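Halogenase (Chondromyces crocatus, PDB 3E1T) probably halogenates the myxobacterial metabolite chondrochloren or a precursor of it, using bound FAD, as a variant member of the flavin-dependent halogenases. Local coordinates at residues C289-W294 with F347-R352; H248-L252 with E279-R283. All coordinates share one frame; numbering follows the deposited sequence.

Contact 1. Residues C289-W294 with F347-R352; sequences CNTSFW and FERRYR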
loop_
_atom_site.group_PDB
_atom_site.type_symbol
_atom_site.label_atom_id
_atom_site.label_comp_id
_atom_site.label_asym_id
_atom_site.label_seq_id
_atom_site.Cartn_x
_atom_site.Cartn_y
_atom_site.Cartn_z
ATOM N N CYS A 289 8.002 -4.750 -7.360
ATOM C CA CYS A 289 9.051 -4.067 -6.626
ATOM C C CYS A 289 10.054 -3.578 -7.663
ATOM O O CYS A 289 10.237 -4.202 -8.704
ATOM C CB CYS A 289 9.716 -5.002 -5.615
ATOM S SG CYS A 289 10.873 -4.214 -4.443
ATOM N N ASN A 290 10.691 -2.447 -7.380
ATOM C CA ASN A 290 11.731 -1.924 -8.251
ATOM C C ASN A 290 13.113 -2.450 -7.888
ATOM O O ASN A 290 13.386 -2.734 -6.720
ATOM C CB ASN A 290 11.689 -0.393 -8.248
ATOM C CG ASN A 290 10.761 0.159 -9.319
ATOM O OD1 ASN A 290 11.210 0.520 -10.401
ATOM N ND2 ASN A 290 9.448 0.200 -9.033
ATOM N N THR A 291 13.988 -2.591 -8.889
ATOM C CA THR A 291 15.371 -3.051 -8.658
ATOM C C THR A 291 16.202 -2.065 -7.849
ATOM O O THR A 291 17.243 -2.429 -7.286
ATOM C CB THR A 291 16.124 -3.381 -9.977
ATOM O OG1 THR A 291 16.000 -2.283 -10.884
ATOM C CG2 THR A 291 15.530 -4.632 -10.634
ATOM N N SER A 292 15.737 -0.820 -7.784
ATOM C CA SER A 292 16.401 0.223 -7.005
ATOM C C SER A 292 15.381 1.268 -6.596
ATOM O O SER A 292 14.445 1.538 -7.352
ATOM C CB SER A 292 17.511 0.892 -7.830
ATOM O OG SER A 292 18.262 1.802 -7.021
ATOM N N PHE A 293 15.559 1.832 -5.403
ATOM C CA PHE A 293 14.675 2.900 -4.896
ATOM C C PHE A 293 15.314 4.295 -4.940
ATOM O O PHE A 293 14.647 5.291 -4.651
ATOM C CB PHE A 293 14.197 2.620 -3.460
ATOM C CG PHE A 293 13.375 1.355 -3.305
ATOM C CD1 PHE A 293 12.663 0.813 -4.376
ATOM C CD2 PHE A 293 13.282 0.733 -2.064
ATOM C CE1 PHE A 293 11.895 -0.354 -4.215
ATOM C CE2 PHE A 293 12.526 -0.435 -1.905
ATOM C CZ PHE A 293 11.827 -0.966 -2.983
ATOM N N TRP A 294 16.597 4.365 -5.300
ATOM C CA TRP A 294 17.271 5.660 -5.498
ATOM C C TRP A 294 18.447 5.545 -6.481
ATOM O O TRP A 294 18.956 4.447 -6.739
ATOM C CB TRP A 294 17.756 6.221 -4.161
ATOM C CG TRP A 294 18.945 5.510 -3.624
ATOM C CD1 TRP A 294 18.969 4.275 -3.043
ATOM C CD2 TRP A 294 20.299 5.987 -3.614
ATOM N NE1 TRP A 294 20.252 3.955 -2.670
ATOM C CE2 TRP A 294 21.088 4.988 -3.007
ATOM C CE3 TRP A 294 20.918 7.167 -4.046
ATOM C CZ2 TRP A 294 22.472 5.127 -2.831
ATOM C CZ3 TRP A 294 22.294 7.307 -3.863
ATOM C CH2 TRP A 294 23.052 6.290 -3.270
ATOM N N PHE A 347 17.646 4.350 3.788
ATOM C CA PHE A 347 16.293 4.439 3.304
ATOM C C PHE A 347 15.836 3.141 2.590
ATOM O O PHE A 347 14.828 2.559 2.970
ATOM C CB PHE A 347 16.192 5.644 2.360
ATOM C CG PHE A 347 15.154 5.497 1.281
ATOM C CD1 PHE A 347 13.826 5.247 1.597
ATOM C CD2 PHE A 347 15.508 5.627 -0.049
ATOM C CE1 PHE A 347 12.867 5.137 0.607
ATOM C CE2 PHE A 347 14.566 5.510 -1.044
ATOM C CZ PHE A 347 13.225 5.266 -0.712
ATOM N N GLU A 348 16.575 2.713 1.564
ATOM C CA GLU A 348 16.243 1.498 0.817
ATOM C C GLU A 348 16.247 0.239 1.701
ATOM O O GLU A 348 15.345 -0.603 1.603
ATOM C CB GLU A 348 17.156 1.328 -0.403
ATOM C CG GLU A 348 16.681 0.205 -1.349
ATOM C CD GLU A 348 17.180 0.318 -2.766
ATOM O OE1 GLU A 348 17.377 -0.747 -3.400
ATOM O OE2 GLU A 348 17.322 1.453 -3.277
ATOM N N ARG A 349 17.236 0.138 2.585
ATOM C CA ARG A 349 17.358 -1.002 3.480
ATOM C C ARG A 349 16.121 -1.132 4.375
ATOM O O ARG A 349 15.504 -2.180 4.420
ATOM C CB ARG A 349 18.627 -0.867 4.330
ATOM C CG ARG A 349 18.958 -2.099 5.146
ATOM C CD ARG A 349 20.114 -1.820 6.129
ATOM N NE ARG A 349 19.732 -0.871 7.180
ATOM C CZ ARG A 349 19.165 -1.216 8.340
ATOM N NH1 ARG A 349 18.893 -2.494 8.610
ATOM N NH2 ARG A 349 18.864 -0.280 9.231
ATOM N N ARG A 350 15.759 -0.047 5.055
ATOM C CA ARG A 350 14.581 0.018 5.915
ATOM C C ARG A 350 13.266 -0.234 5.166
ATOM O O ARG A 350 12.384 -0.938 5.664
ATOM C CB ARG A 350 14.512 1.393 6.567
ATOM C CG ARG A 350 14.749 1.454 8.053
ATOM C CD ARG A 350 16.204 1.468 8.397
ATOM N NE ARG A 350 16.451 2.341 9.540
ATOM C CZ ARG A 350 16.341 1.990 10.817
ATOM N NH1 ARG A 350 15.981 0.754 11.170
ATOM N NH2 ARG A 350 16.599 2.887 11.750
ATOM N N TYR A 351 13.138 0.371 3.987
ATOM C CA TYR A 351 11.940 0.252 3.156
ATOM C C TYR A 351 11.740 -1.200 2.680
ATOM O O TYR A 351 10.630 -1.738 2.761
ATOM C CB TYR A 351 12.055 1.220 1.970
ATOM C CG TYR A 351 10.791 1.479 1.124
ATOM C CD1 TYR A 351 9.532 0.987 1.480
ATOM C CD2 TYR A 351 10.876 2.267 -0.019
ATOM C CE1 TYR A 351 8.395 1.256 0.695
ATOM C CE2 TYR A 351 9.753 2.532 -0.821
ATOM C CZ TYR A 351 8.518 2.037 -0.450
ATOM O OH TYR A 351 7.422 2.324 -1.237
ATOM N N ARG A 352 12.804 -1.811 2.174
ATOM C CA ARG A 352 12.775 -3.201 1.718
ATOM C C ARG A 352 12.459 -4.151 2.888
ATOM O O ARG A 352 11.806 -5.177 2.700
ATOM C CB ARG A 352 14.112 -3.594 1.078
ATOM C CG ARG A 352 14.329 -3.020 -0.311
ATOM C CD ARG A 352 15.578 -3.568 -1.033
ATOM N NE ARG A 352 15.673 -2.936 -2.347
ATOM C CZ ARG A 352 14.958 -3.287 -3.415
ATOM N NH1 ARG A 352 14.124 -4.322 -3.363
ATOM N NH2 ARG A 352 15.090 -2.612 -4.554
HETATM O O HOH W 1 18.987 -1.580 -5.022
#
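F293 and the guanidinium of R352 form a stacked cation-pi pair at the middle of this buried loop-on-helix contact, in which the turn leaving strand 288-290 packs on the long helix 340-368 of the FAD-dependent halogenase fold. The guanidinium lies flat on the phenyl ring, planes 5° apart, with CZ of R352 4.2 Å from the centroid of F293. Y351 covers the opposite ring face at an oblique tilt, and its CD2 comes 3.5 Å from CD2 of F293, so the phenyl is sandwiched between two consecutive side chains of the helix. F347 brings its CE2 to 3.8 Å from CB of F293, and the carbonyl O of F293 lies at the edge of the F347 ring.

E348 fixes the stack from the side. The salt bridge along the helix brings NE and NH2 of R352 to the same oxygen, OE1 of E348, from one face of the carboxylate, with NE at 3.0 Å. R352 is extended from CG to NE, which carries its head past the glutamate to the turn, where NH2 gives a 2.8 Å hydrogen bond to the carbonyl O of N290. Replacing R352 by an alanine removes these donors, which would probably leave OE1 of E348 without its charged mate and uncover one face of the F293 ring. Helix 467-477 packs on R352 through L472 and A476. The other carboxylate oxygen, OE2 of E348, accepts the backbone N of F293 at 2.8 Å from above the carboxylate plane, and 3.3 Å from this OE2 lies CD1 of W294, at the edge of the indole.

Contact 2. Residues H248-L252 with E279-R283; sequences HEAAL and EIRIR. With FAD (flavin-adenine dinucleotide), chain C.
I280 and H248 bury most of the surface here, and they meet through one hydrogen bond and a set of van der Waals contacts. The imidazole of H248 points its ND1 at the carbonyl O of I280, 3.2 Å away, with an N-H...O angle of 157°. The oxygen sits in the plane of the imidazole, at its edge, whereas the donor stands above the carbonyl plane by 43°; this is a long bond that misses the lone pairs. The chi1 of H248, -96°, is off the usual staggered values and swings the ring over to this carbonyl.

The side chain of I280 itself lies against the first turn of the helix: CG1 is 3.8 Å from CB of H248, and CD1 reaches 3.3 Å from the backbone O of H248. The contact seats the start of helix 248-257 against the run into strand 281-284, an antiparallel neighbour of strand 189-197 in the large mixed sheet. L192 of that neighbouring strand touches both I280 and L252.

L252, one turn further along the helix, runs antiparallel alongside I280, their ends pointing opposite ways, with CD2 of L252 3.8 Å from CD1 of I280. I282 adds a smaller apolar touch, its CB 4.1 Å from CE1 of H248. Farther along the strand R283, part of the FAD pocket, bends at chi2 and chi3 and lays one face of its guanidinium over the flavin methyl C8M, off-centre, with NH1 of R283 3.6 Å from C8M.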
loop_
_atom_site.group_PDB
_atom_site.type_symbol
_atom_site.label_atom_id
_atom_site.label_comp_id
_atom_site.label_asym_id
_atom_site.label_seq_id
_atom_site.Cartn_x
_atom_site.Cartn_y
_atom_site.Cartn_z
ATOM N N HIS A 248 -18.466 -5.066 -16.583
ATOM C CA HIS A 248 -17.879 -4.747 -15.281
ATOM C C HIS A 248 -18.881 -4.955 -14.159
ATOM O O HIS A 248 -18.606 -5.702 -13.214
ATOM C CB HIS A 248 -17.385 -3.298 -15.253
ATOM C CG HIS A 248 -15.926 -3.139 -15.554
ATOM N ND1 HIS A 248 -15.162 -2.132 -15.002
ATOM C CD2 HIS A 248 -15.090 -3.853 -16.348
ATOM C CE1 HIS A 248 -13.921 -2.230 -15.446
ATOM N NE2 HIS A 248 -13.850 -3.269 -16.259
ATOM N N GLU A 249 -20.040 -4.301 -14.270
ATOM C CA GLU A 249 -21.062 -4.350 -13.226
ATOM C C GLU A 249 -21.576 -5.768 -13.020
ATOM O O GLU A 249 -21.721 -6.217 -11.882
ATOM C CB GLU A 249 -22.228 -3.390 -13.521
ATOM C CG GLU A 249 -23.321 -3.407 -12.436
ATOM C CD GLU A 249 -24.465 -2.417 -12.666
ATOM O OE1 GLU A 249 -24.511 -1.754 -13.726
ATOM O OE2 GLU A 249 -25.331 -2.304 -11.769
ATOM N N ALA A 250 -21.833 -6.466 -14.127
ATOM C CA ALA A 250 -22.392 -7.819 -14.097
ATOM C C ALA A 250 -21.421 -8.826 -13.476
ATOM O O ALA A 250 -21.844 -9.761 -12.800
ATOM C CB ALA A 250 -22.806 -8.258 -15.494
ATOM N N ALA A 251 -20.125 -8.621 -13.713
ATOM C CA ALA A 251 -19.073 -9.453 -13.130
ATOM C C ALA A 251 -19.019 -9.326 -11.614
ATOM O O ALA A 251 -18.944 -10.329 -10.910
ATOM C CB ALA A 251 -17.720 -9.098 -13.735
ATOM N N LEU A 252 -19.056 -8.093 -11.113
ATOM C CA LEU A 252 -18.972 -7.867 -9.675
ATOM C C LEU A 252 -20.242 -8.349 -8.975
ATOM O O LEU A 252 -20.165 -9.008 -7.942
ATOM C CB LEU A 252 -18.685 -6.400 -9.354
ATOM C CG LEU A 252 -18.488 -5.968 -7.896
ATOM C CD1 LEU A 252 -17.274 -6.643 -7.241
ATOM C CD2 LEU A 252 -18.369 -4.446 -7.826
ATOM N N GLU A 279 -18.900 4.678 -10.191
ATOM C CA GLU A 279 -18.190 3.904 -11.188
ATOM C C GLU A 279 -17.655 2.620 -10.547
ATOM O O GLU A 279 -17.442 2.562 -9.333
ATOM C CB GLU A 279 -17.056 4.752 -11.776
ATOM C CG GLU A 279 -17.020 4.780 -13.313
ATOM C CD GLU A 279 -18.170 5.583 -13.933
ATOM O OE1 GLU A 279 -18.256 6.812 -13.686
ATOM O OE2 GLU A 279 -18.983 4.985 -14.679
ATOM N N ILE A 280 -17.466 1.579 -11.349
ATOM C CA ILE A 280 -16.720 0.429 -10.854
ATOM C C ILE A 280 -15.394 0.298 -11.607
ATOM O O ILE A 280 -15.369 0.219 -12.842
ATOM C CB ILE A 280 -17.550 -0.900 -10.779
ATOM C CG1 ILE A 280 -17.053 -1.954 -11.763
ATOM C CG2 ILE A 280 -19.073 -0.653 -10.824
ATOM C CD1 ILE A 280 -17.405 -3.344 -11.327
ATOM N N ARG A 281 -14.297 0.327 -10.854
ATOM C CA ARG A 281 -12.960 0.389 -11.446
ATOM C C ARG A 281 -12.266 -0.970 -11.431
ATOM O O ARG A 281 -12.662 -1.865 -10.685
ATOM C CB ARG A 281 -12.067 1.382 -10.697
ATOM C CG ARG A 281 -12.748 2.587 -10.027
ATOM C CD ARG A 281 -13.213 3.639 -11.003
ATOM N NE ARG A 281 -12.969 5.002 -10.516
ATOM C CZ ARG A 281 -13.722 5.654 -9.632
ATOM N NH1 ARG A 281 -14.787 5.081 -9.077
ATOM N NH2 ARG A 281 -13.400 6.894 -9.295
ATOM N N ILE A 282 -11.221 -1.105 -12.244
ATOM C CA ILE A 282 -10.342 -2.264 -12.188
ATOM C C ILE A 282 -8.890 -1.834 -11.909
ATOM O O ILE A 282 -8.432 -0.793 -12.405
ATOM C CB ILE A 282 -10.439 -3.151 -13.471
ATOM C CG1 ILE A 282 -9.784 -4.516 -13.224
ATOM C CG2 ILE A 282 -9.812 -2.453 -14.688
ATOM C CD1 ILE A 282 -10.038 -5.552 -14.283
ATOM N N ARG A 283 -8.193 -2.622 -11.088
ATOM C CA ARG A 283 -6.757 -2.495 -10.909
ATOM C C ARG A 283 -6.095 -3.854 -11.136
ATOM O O ARG A 283 -6.522 -4.867 -10.597
ATOM C CB ARG A 283 -6.404 -1.949 -9.525
ATOM C CG ARG A 283 -6.598 -0.442 -9.361
ATOM C CD ARG A 283 -5.522 0.389 -10.115
ATOM N NE ARG A 283 -4.158 0.065 -9.689
ATOM C CZ ARG A 283 -3.595 0.493 -8.562
ATOM N NH1 ARG A 283 -4.258 1.290 -7.735
ATOM N NH2 ARG A 283 -2.354 0.130 -8.270
HETATM P PA FAD C . -1.014 7.678 -4.974
HETATM O O1A FAD C . -2.017 7.645 -3.852
HETATM O O2A FAD C . -1.386 6.885 -6.179
HETATM O O5B FAD C . -0.837 9.223 -5.409
HETATM C C5B FAD C . 0.091 9.609 -6.411
HETATM C C4B FAD C . -0.286 10.993 -6.948
HETATM O O4B FAD C . 0.547 11.360 -8.028
HETATM C C3B FAD C . -1.716 11.006 -7.479
HETATM O O3B FAD C . -2.411 12.042 -6.822
HETATM C C2B FAD C . -1.588 11.315 -8.957
HETATM O O2B FAD C . -2.592 12.206 -9.354
HETATM C C1B FAD C . -0.218 11.961 -9.043
HETATM N N9A FAD C . 0.488 11.788 -10.325
HETATM C C8A FAD C . 0.522 10.697 -11.156
HETATM N N7A FAD C . 1.323 10.997 -12.204
HETATM C C5A FAD C . 1.810 12.252 -12.050
HETATM C C6A FAD C . 2.659 13.064 -12.818
HETATM N N6A FAD C . 3.072 12.691 -14.036
HETATM N N1A FAD C . 2.963 14.325 -12.363
HETATM C C2A FAD C . 2.428 14.810 -11.197
HETATM N N3A FAD C . 1.585 14.007 -10.459
HETATM C C4A FAD C . 1.288 12.754 -10.871
HETATM N N1 FAD C . -3.801 0.879 0.846
HETATM C C2 FAD C . -4.213 1.032 2.140
HETATM O O2 FAD C . -3.470 1.629 2.916
HETATM N N3 FAD C . -5.429 0.504 2.537
HETATM C C4 FAD C . -6.243 -0.168 1.631
HETATM O O4 FAD C . -7.336 -0.621 1.976
HETATM C C4X FAD C . -5.815 -0.335 0.320
HETATM N N5 FAD C . -6.595 -0.996 -0.610
HETATM C C5X FAD C . -6.149 -1.137 -1.910
HETATM C C6 FAD C . -6.924 -1.813 -2.858
HETATM C C7 FAD C . -6.460 -1.953 -4.175
HETATM C C7M FAD C . -7.196 -2.866 -5.114
HETATM C C8 FAD C . -5.218 -1.422 -4.546
HETATM C C8M FAD C . -4.592 -1.725 -5.888
HETATM C C9 FAD C . -4.459 -0.742 -3.601
HETATM C C9A FAD C . -4.912 -0.598 -2.284
HETATM N N10 FAD C . -4.137 0.088 -1.368
HETATM C C10 FAD C . -4.580 0.213 -0.067
HETATM C "C1'" FAD C . -2.850 0.773 -1.795
HETATM C "C2'" FAD C . -2.966 2.294 -1.946
HETATM O "O2'" FAD C . -3.855 2.558 -3.012
HETATM C "C3'" FAD C . -1.601 2.922 -2.266
HETATM O "O3'" FAD C . -0.563 2.231 -1.605
HETATM C "C4'" FAD C . -1.451 4.386 -1.855
HETATM O "O4'" FAD C . -2.402 5.167 -2.543
HETATM C "C5'" FAD C . -0.045 4.869 -2.211
HETATM O "O5'" FAD C . 0.004 6.268 -2.145
HETATM P P FAD C . 1.034 7.110 -3.045
HETATM O O1P FAD C . 1.232 8.471 -2.411
HETATM O O2P FAD C . 2.346 6.398 -3.151
HETATM O O3P FAD C . 0.404 7.133 -4.502
#

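Reading from the N terminus, helix 248-257 comes first, and contact 2 closes a loop of 26 residues when the chain returns as 279-283. Strand 281-284 leads almost at once into strand 288-290, where contact 1 opens; its loop of 52 residues, holding helix 315-333, closes on helix 340-368. The two loops therefore run in series, neither nested nor crossed. Their centres lie about 33 Å apart, on opposite sides of the chain's centre. Contact 2 ties a surface helix to the large mixed sheet, and contact 1 ties the small antiparallel sheet to the long helix. Contact 2 reaches the FAD directly, whereas in contact 1 the nearest atoms of Y351 and FAD are about 7 Å apart.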